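Local coordinates for fructosamine deglycase FrlB (Bacillus subtilis, PDB 3EUA) that catalyses the conversion of fructosamine 6-phosphates to glucose 6-phosphate and a free amino acid, at the interface of chains A and B. Coordinates in Å, arbitrary orientation; residue numbers count along the deposited sequence, not the author numbering. Chains: chain A/B, Putative fructose-aminoacid-6-phosphate deglycase.

Contact 1: the interface of chains A and B. Residues chain A 201-202, 228, 255, 258; chain B 60, 62-63, 66.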
loop_
_atom_site.group_PDB
_atom_site.type_symbol
_atom_site.label_atom_id
_atom_site.label_comp_id
_atom_site.label_asym_id
_atom_site.label_seq_id
_atom_site.Cartn_x
_atom_site.Cartn_y
_atom_site.Cartn_z
ATOM N N SER A 201 -4.038 6.322 9.187
ATOM C CA SER A 201 -4.053 4.857 9.270
ATOM C C SER A 201 -5.455 4.310 9.024
ATOM O O SER A 201 -6.399 5.054 8.736
ATOM C CB SER A 201 -3.535 4.378 10.638
ATOM O OG SER A 201 -4.396 4.792 11.683
ATOM N N GLY A 202 -5.573 2.994 9.030
ATOM C CA GLY A 202 -6.876 2.354 8.860
ATOM C C GLY A 202 -7.668 2.795 7.652
ATOM O O GLY A 202 -7.135 2.891 6.561
ATOM N N HIS A 228 1.956 5.949 6.524
ATOM C CA HIS A 228 1.015 5.215 7.345
ATOM C C HIS A 228 1.413 5.485 8.820
ATOM O O HIS A 228 2.597 5.405 9.209
ATOM C CB HIS A 228 0.990 3.732 6.989
ATOM C CG HIS A 228 0.096 2.926 7.877
ATOM N ND1 HIS A 228 0.499 2.472 9.114
ATOM C CD2 HIS A 228 -1.186 2.525 7.729
ATOM C CE1 HIS A 228 -0.494 1.816 9.681
ATOM N NE2 HIS A 228 -1.541 1.865 8.877
ATOM N N THR A 255 -8.244 2.090 14.391
ATOM C CA THR A 255 -6.837 2.425 14.293
ATOM C C THR A 255 -6.503 3.832 14.752
ATOM O O THR A 255 -5.340 4.213 14.720
ATOM C CB THR A 255 -6.307 2.207 12.841
ATOM O OG1 THR A 255 -6.695 3.289 11.978
ATOM C CG2 THR A 255 -6.805 0.887 12.270
ATOM N N LEU A 258 -3.248 4.648 16.552
ATOM C CA LEU A 258 -2.027 4.796 15.748
ATOM C C LEU A 258 -1.824 6.262 15.390
ATOM O O LEU A 258 -0.714 6.764 15.493
ATOM C CB LEU A 258 -2.082 3.978 14.439
ATOM C CG LEU A 258 -1.887 2.454 14.474
ATOM C CD1 LEU A 258 -2.839 1.755 15.460
ATOM C CD2 LEU A 258 -1.969 1.862 13.018
ATOM N N SER B 60 1.053 -3.569 8.401
ATOM C CA SER B 60 2.003 -3.115 9.402
ATOM C C SER B 60 1.461 -3.722 10.734
ATOM O O SER B 60 0.241 -3.909 10.899
ATOM C CB SER B 60 2.069 -1.580 9.441
ATOM O OG SER B 60 3.165 -1.133 10.243
ATOM N N ASN B 62 0.875 -2.828 13.963
ATOM C CA ASN B 62 -0.134 -2.220 14.781
ATOM C C ASN B 62 -1.435 -2.069 13.970
ATOM O O ASN B 62 -2.503 -2.161 14.534
ATOM C CB ASN B 62 0.345 -0.904 15.386
ATOM C CG ASN B 62 -0.054 -0.778 16.852
ATOM O OD1 ASN B 62 -0.738 -1.654 17.399
ATOM N ND2 ASN B 62 0.391 0.295 17.500
ATOM N N GLU B 63 -1.334 -1.869 12.659
ATOM C CA GLU B 63 -2.506 -1.833 11.791
ATOM C C GLU B 63 -3.201 -3.180 11.899
ATOM O O GLU B 63 -4.405 -3.243 12.021
ATOM C CB GLU B 63 -2.082 -1.577 10.328
ATOM C CG GLU B 63 -3.224 -1.537 9.272
ATOM C CD GLU B 63 -4.208 -0.332 9.422
ATOM O OE1 GLU B 63 -3.794 0.812 9.709
ATOM O OE2 GLU B 63 -5.395 -0.516 9.170
ATOM N N GLN B 66 -5.128 -3.561 15.331
ATOM C CA GLN B 66 -6.273 -2.677 15.456
ATOM C C GLN B 66 -7.340 -2.929 14.387
ATOM O O GLN B 66 -8.513 -2.875 14.694
ATOM C CB GLN B 66 -5.824 -1.221 15.530
ATOM C CG GLN B 66 -4.956 -0.920 16.760
ATOM C CD GLN B 66 -5.656 -1.205 18.083
ATOM O OE1 GLN B 66 -5.132 -1.918 18.911
ATOM N NE2 GLN B 66 -6.846 -0.677 18.260
#

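Contact 2: the interface of chains A and B. Residues chain A 237-238; chain B 218, 221, 321-324, 329.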
loop_
_atom_site.group_PDB
_atom_site.type_symbol
_atom_site.label_atom_id
_atom_site.label_comp_id
_atom_site.label_asym_id
_atom_site.label_seq_id
_atom_site.Cartn_x
_atom_site.Cartn_y
_atom_site.Cartn_z
ATOM N N PHE A 237 9.597 8.819 10.684
ATOM C CA PHE A 237 9.613 9.855 11.735
ATOM C C PHE A 237 10.967 10.552 11.903
ATOM O O PHE A 237 11.025 11.669 12.403
ATOM C CB PHE A 237 9.039 9.319 13.068
ATOM C CG PHE A 237 9.953 8.433 13.880
ATOM C CD1 PHE A 237 10.755 7.464 13.307
ATOM C CD2 PHE A 237 9.889 8.491 15.260
ATOM C CE1 PHE A 237 11.527 6.641 14.080
ATOM C CE2 PHE A 237 10.632 7.672 16.047
ATOM C CZ PHE A 237 11.467 6.725 15.468
ATOM N N GLU A 238 12.060 9.914 11.476
ATOM C CA GLU A 238 13.380 10.567 11.522
ATOM C C GLU A 238 13.439 11.840 10.668
ATOM O O GLU A 238 14.284 12.719 10.906
ATOM C CB GLU A 238 14.470 9.604 11.066
ATOM C CG GLU A 238 14.807 8.563 12.085
ATOM C CD GLU A 238 15.641 9.071 13.272
ATOM O OE1 GLU A 238 16.511 9.939 13.109
ATOM O OE2 GLU A 238 15.486 8.540 14.369
ATOM N N GLU B 218 14.826 7.478 7.056
ATOM C CA GLU B 218 15.361 7.081 8.344
ATOM C C GLU B 218 16.849 7.226 8.497
ATOM O O GLU B 218 17.327 7.818 9.463
ATOM C CB GLU B 218 14.982 5.610 8.593
ATOM C CG GLU B 218 15.477 4.985 9.863
ATOM C CD GLU B 218 15.286 3.467 9.875
ATOM O OE1 GLU B 218 14.695 2.863 8.955
ATOM O OE2 GLU B 218 15.727 2.854 10.838
ATOM N N TRP B 221 17.903 11.125 6.305
ATOM C CA TRP B 221 17.074 12.328 6.443
ATOM C C TRP B 221 16.876 13.003 5.082
ATOM O O TRP B 221 16.917 14.224 4.948
ATOM C CB TRP B 221 17.558 13.330 7.492
ATOM C CG TRP B 221 17.769 12.753 8.833
ATOM C CD1 TRP B 221 17.212 11.614 9.346
ATOM C CD2 TRP B 221 18.484 13.368 9.917
ATOM N NE1 TRP B 221 17.630 11.429 10.636
ATOM C CE2 TRP B 221 18.410 12.491 11.016
ATOM C CE3 TRP B 221 19.232 14.540 10.040
ATOM C CZ2 TRP B 221 19.016 12.770 12.233
ATOM C CZ3 TRP B 221 19.859 14.810 11.249
ATOM C CH2 TRP B 221 19.745 13.930 12.329
ATOM N N ARG B 321 20.813 8.330 14.112
ATOM C CA ARG B 321 19.387 8.548 14.410
ATOM C C ARG B 321 19.287 9.703 15.354
ATOM O O ARG B 321 20.259 9.982 16.096
ATOM C CB ARG B 321 18.771 7.361 15.148
ATOM C CG ARG B 321 18.786 6.014 14.404
ATOM C CD ARG B 321 17.909 5.976 13.130
ATOM N NE ARG B 321 17.860 4.611 12.595
ATOM C CZ ARG B 321 18.811 4.066 11.855
ATOM N NH1 ARG B 321 19.830 4.779 11.510
ATOM N NH2 ARG B 321 18.723 2.824 11.426
ATOM N N ARG B 322 18.155 10.407 15.307
ATOM C CA ARG B 322 17.886 11.476 16.278
ATOM C C ARG B 322 16.742 11.078 17.198
ATOM O O ARG B 322 16.657 11.606 18.298
ATOM C CB ARG B 322 17.619 12.853 15.628
ATOM C CG ARG B 322 16.513 12.919 14.599
ATOM C CD ARG B 322 16.371 14.343 14.076
ATOM N NE ARG B 322 15.755 14.372 12.750
ATOM C CZ ARG B 322 15.791 15.421 11.944
ATOM N NH1 ARG B 322 16.377 16.564 12.322
ATOM N NH2 ARG B 322 15.259 15.346 10.748
ATOM N N TYR B 323 15.902 10.126 16.775
ATOM C CA TYR B 323 14.738 9.695 17.562
ATOM C C TYR B 323 14.699 8.189 17.878
ATOM O O TYR B 323 14.480 7.817 19.001
ATOM C CB TYR B 323 13.447 10.095 16.838
ATOM C CG TYR B 323 13.386 11.513 16.319
ATOM C CD1 TYR B 323 13.605 12.597 17.161
ATOM C CD2 TYR B 323 12.966 11.774 15.005
ATOM C CE1 TYR B 323 13.510 13.894 16.687
ATOM C CE2 TYR B 323 12.866 13.083 14.522
ATOM C CZ TYR B 323 13.143 14.138 15.384
ATOM O OH TYR B 323 13.038 15.448 14.932
HETATM N N MSE B 324 14.874 7.345 16.863
HETATM C CA MSE B 324 14.822 5.893 17.074
HETATM C C MSE B 324 15.875 5.495 18.103
HETATM O O MSE B 324 17.019 5.891 17.992
HETATM C CB MSE B 324 15.024 5.143 15.765
HETATM C CG MSE B 324 14.907 3.625 15.856
HETATM SE SE MSE B 324 15.264 2.886 14.063
HETATM C CE MSE B 324 13.709 3.555 13.253
ATOM N N TYR B 329 8.538 7.253 22.493
ATOM C CA TYR B 329 7.515 7.492 21.474
ATOM C C TYR B 329 6.516 6.379 21.380
ATOM O O TYR B 329 6.812 5.263 21.733
ATOM C CB TYR B 329 8.139 7.762 20.086
ATOM C CG TYR B 329 9.174 6.747 19.588
ATOM C CD1 TYR B 329 8.793 5.610 18.875
ATOM C CD2 TYR B 329 10.530 6.942 19.811
ATOM C CE1 TYR B 329 9.726 4.704 18.418
ATOM C CE2 TYR B 329 11.478 6.027 19.358
ATOM C CZ TYR B 329 11.063 4.913 18.660
ATOM O OH TYR B 329 11.990 4.022 18.211
ATOM O OXT TYR B 329 5.391 6.637 20.966
#

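Contact 1: the interface of chains A and B
A:Gly202 bends its backbone to phi 52° and psi -132°, a conformation that glycine adopts far more readily than residues with a side chain, and points its N at the carboxylate of B:Glu63. A:Gly202 N donates to B:Glu63 OE1 at 2.9 Å, on the syn lone pair. The imidazole of A:His228 supplies a second donor to the same oxygen: its NE2 lies 2.6 Å from B:Glu63 OE1. The oxygen lies almost in the ring plane, at the edge of the imidazole, but is met from its anti side and somewhat out of the carboxylate plane, ring and carboxylate being steeply turned against each other. Two donors from different segments of chain A thus grip one oxygen and should help to fix the rotation of the carboxylate. Glutamate suits the place because its chain, with CG anti to the backbone N (chi1 179°) and a turn about the CB-CG bond, is long enough to carry the carboxylate across the boundary. A:Leu258 packs beside it, a branched apolar wedge whose CD1 lies 3.6 Å from B:Gln66 CG, while CD2 faces the backbone of B:Glu63. Beside the glycine, A:Ser201 OG and A:Thr255 OG1 are hydrogen-bonded at 2.8 Å, which probably steadies the loop. In chain A the site gathers the start of 3-10 helix 202-204, the end of strand 226-228 and the first turn of helix 256-269; chain B meets them with helix 61-67, directly after strand 55-60.

Contact 2: the interface of chains A and B
A:Glu238 plunges its side chain into a loop of chain B and buries more surface than any other residue here. The chain bends at chi2 (-75°), setting the carboxylate against a row of backbone amides. A:Glu238 OE1 accepts from B:Arg322 N at 2.8 Å on its syn lone pair and from the indole NE1 of B:Trp221 at 3.1 Å on its anti lone pair. A:Glu238 OE2 accepts from B:Tyr323 N at 2.9 Å and from selenomethionine B:Met324 N at 2.8 Å. A carboxylate suits such a nest, since its two oxygens can each take two donors, and the amides probably help to stabilise a negative charge. The main chain is held as well: the flat guanidinium of B:Arg322 reaches A:Glu238 O side-on, with NH2 at 2.8 Å and NE at 2.9 Å. The same arginine lays its CG over the face of the B:Tyr323 ring.

A:Phe237, next in buried surface, is the apolar half of the contact. Its ring presents an edge to the face of B:Tyr329, the planes 66° apart, with CE2 over the centre of the tyrosine ring. Flat and apolar, A:Phe237 also packs CE2 against B:Tyr323 CB at 3.8 Å, while CE1 faces the B:Met324 methyl. B:Tyr323 thus serves both halves, donating its amide to the glutamate and packing against the phenylalanine. By clasping 3-10 helix 236-239, the site ties the C-terminal segment of one subunit to its partner and should help hold the pair together.

Contact 1 and contact 2 lie about 19 Å apart, between C-alpha centres, and share no residue. Chain A links them by a short stretch, from strand 226-228 in contact 1 to 3-10 helix 236-239 in contact 2. Chain B answers with different parts: helix 61-67 of its first SIS region in contact 1, the end of helix 205-220 and the C-terminal segment in contact 2. One subunit's second SIS region therefore touches both the first SIS region and the C-terminal segment of its neighbour. Two-fold symmetry repeats each contact with chains exchanged, giving a two-fold pair that plausibly forms a building block of the homooctamer.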